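Local structure of mannosylglycerate hydrolase MGH1-like glycoside hydrolase domain-containing protein (Thermus thermophilus HB8, 4WVB) at residues A[163-168]-A[347-352]. The protein probably hydrolyses mannosylglycerate, a solute made by thermophiles under osmotic stress, to mannose and glycerate, and can probably also split glucosylglycerate to glucose and glycerate. Numbering follows the deposited sequence.
Sequences GMDNSP and GRYWRG. With GLC (alpha-D-glucopyranose), chain F.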
# COMPACT_ATOMS: atom_id res chain seq x y z
N GLY A 163 -9.40 12.42 -22.90
CA GLY A 163 -8.50 13.44 -23.35
C GLY A 163 -7.60 12.98 -24.47
O GLY A 163 -6.85 13.79 -24.98
N MET A 164 -7.68 11.69 -24.84
CA MET A 164 -6.76 11.06 -25.80
C MET A 164 -7.61 10.49 -26.93
O MET A 164 -7.74 9.28 -27.10
CB MET A 164 -5.90 10.02 -25.11
CG MET A 164 -5.11 10.61 -23.95
SD MET A 164 -4.03 9.43 -23.18
CE MET A 164 -3.42 10.32 -21.75
N ASP A 165 -8.20 11.43 -27.67
CA ASP A 165 -9.43 11.19 -28.44
C ASP A 165 -9.34 9.95 -29.32
O ASP A 165 -10.25 9.13 -29.33
CB ASP A 165 -9.77 12.39 -29.36
CG ASP A 165 -9.87 13.71 -28.61
OD1 ASP A 165 -9.55 13.81 -27.40
OD2 ASP A 165 -10.28 14.69 -29.27
N ASN A 166 -8.26 9.86 -30.10
CA ASN A 166 -8.05 8.76 -31.05
C ASN A 166 -6.98 7.78 -30.62
O ASN A 166 -6.33 7.13 -31.45
CB ASN A 166 -7.76 9.31 -32.46
CG ASN A 166 -6.38 9.91 -32.58
OD1 ASN A 166 -5.75 10.27 -31.59
ND2 ASN A 166 -5.91 10.05 -33.82
N SER A 167 -6.79 7.61 -29.31
CA SER A 167 -5.86 6.59 -28.82
C SER A 167 -6.18 5.25 -29.48
O SER A 167 -7.36 4.87 -29.55
CB SER A 167 -5.94 6.42 -27.30
OG SER A 167 -5.05 5.39 -26.87
N PRO A 168 -5.14 4.52 -29.95
CA PRO A 168 -5.44 3.22 -30.56
C PRO A 168 -6.10 2.26 -29.58
O PRO A 168 -6.75 1.28 -29.99
CB PRO A 168 -4.05 2.73 -31.01
CG PRO A 168 -3.26 3.99 -31.22
CD PRO A 168 -3.73 4.90 -30.11
N GLY A 347 2.88 10.94 -36.74
CA GLY A 347 2.29 12.27 -36.83
C GLY A 347 0.83 12.39 -36.45
O GLY A 347 0.29 13.48 -36.60
N ARG A 348 0.18 11.33 -35.96
CA ARG A 348 -1.30 11.36 -35.89
C ARG A 348 -1.94 11.49 -34.48
O ARG A 348 -2.56 10.56 -33.98
CB ARG A 348 -1.84 10.13 -36.61
CG ARG A 348 -3.27 10.28 -37.10
CD ARG A 348 -3.70 9.10 -37.95
NE ARG A 348 -5.03 8.62 -37.57
CZ ARG A 348 -5.51 7.39 -37.78
NH1 ARG A 348 -4.79 6.45 -38.39
NH2 ARG A 348 -6.74 7.10 -37.37
N TYR A 349 -1.81 12.66 -33.86
CA TYR A 349 -2.56 12.99 -32.65
C TYR A 349 -2.12 12.06 -31.47
O TYR A 349 -0.97 12.15 -31.04
CB TYR A 349 -4.05 12.93 -33.02
CG TYR A 349 -5.03 13.77 -32.28
CD1 TYR A 349 -4.69 14.99 -31.69
CD2 TYR A 349 -6.37 13.35 -32.20
CE1 TYR A 349 -5.64 15.73 -31.00
CE2 TYR A 349 -7.32 14.09 -31.54
CZ TYR A 349 -6.95 15.26 -30.94
OH TYR A 349 -7.94 15.95 -30.29
N TRP A 350 -2.99 11.17 -30.97
CA TRP A 350 -2.64 10.28 -29.86
C TRP A 350 -2.19 8.87 -30.31
O TRP A 350 -2.19 7.92 -29.53
CB TRP A 350 -3.81 10.17 -28.87
CG TRP A 350 -4.10 11.46 -28.19
CD1 TRP A 350 -5.01 12.41 -28.57
CD2 TRP A 350 -3.46 11.97 -27.02
NE1 TRP A 350 -4.97 13.47 -27.71
CE2 TRP A 350 -4.04 13.21 -26.73
CE3 TRP A 350 -2.47 11.47 -26.16
CZ2 TRP A 350 -3.66 13.97 -25.62
CZ3 TRP A 350 -2.09 12.24 -25.07
CH2 TRP A 350 -2.68 13.46 -24.81
N ARG A 351 -1.76 8.74 -31.56
CA ARG A 351 -1.40 7.44 -32.10
C ARG A 351 0.11 7.31 -32.32
O ARG A 351 0.54 6.61 -33.21
CB ARG A 351 -2.16 7.21 -33.41
CG ARG A 351 -3.68 7.23 -33.21
CD ARG A 351 -4.45 6.93 -34.48
NE ARG A 351 -4.47 5.51 -34.80
CZ ARG A 351 -5.35 4.63 -34.35
NH1 ARG A 351 -6.30 5.00 -33.50
NH2 ARG A 351 -5.27 3.35 -34.73
N GLY A 352 0.92 7.95 -31.48
CA GLY A 352 2.39 7.92 -31.66
C GLY A 352 3.09 9.19 -31.18
O GLY A 352 4.09 9.10 -30.51
C1 GLC F . -8.02 17.79 -28.26
C2 GLC F . -7.07 17.03 -27.30
C3 GLC F . -7.64 17.13 -25.88
C4 GLC F . -7.73 18.61 -25.47
C5 GLC F . -8.57 19.37 -26.52
C6 GLC F . -8.52 20.88 -26.31
O1 GLC F . -9.33 17.17 -28.26
O2 GLC F . -6.92 15.67 -27.69
O3 GLC F . -6.78 16.43 -25.00
O4 GLC F . -8.22 18.70 -24.11
O5 GLC F . -8.13 19.18 -27.87
O6 GLC F . -7.23 21.36 -26.65
O HOH W 1 -7.39 9.26 -35.95
O HOH W 2 -2.81 6.83 -27.08
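Two loops of the glycoside hydrolase family 63 catalytic domain meet at the sugar-binding site, where Trp350 and Tyr349 of 347-352 pack against Gly163, Met164 and Asp165 of 163-168 beside a bound glucose. Each loop makes a beta turn, type I from Met164 to Ser167 and type II' from Arg348 to Arg351. The Trp350 indole forms much of the meeting surface: Met164 CA makes a CH-pi contact 3.4 Å from the centroid of its five-membered ring, almost on the ring normal. With CG anti to the carbonyl carbon (chi1 -57°) and the chain extended beyond it, Met164 runs across the benzene half, bringing SD obliquely to 4.4 Å from the six-membered ring centroid, a Met-aromatic contact. At the indole edge Trp350 NE1 donates a nearly straight bond of 2.9 Å to glucose O2, while Gly163 O accepts from glucose O3 at 2.6 Å. Asp165, the probable proton donor, accepts from glucose O1 through OD2 (2.8 Å). Asn166 joins the turns: its OD1 takes the backbone N-H of Trp350 on a lone pair, in the amide plane, at 3.0 Å, and its backbone O receives Arg351 NH1. The Arg351 guanidinium also lies with one face against Pro168 CG and forms a salt bridge with Asp171. A leucine in place of Trp350 would probably leave glucose O2 without its indole donor and open a gap beside Met164. Tyr349 touches Glu393, the likely proton acceptor, and Trp355 stacks on Trp350. Sugar recognition and loop packing thus share one residue: the indole whose N-H grips the hydroxyl has its face against the backbone that carries Asp165, which probably couples the position of the likely acid to that of the sugar.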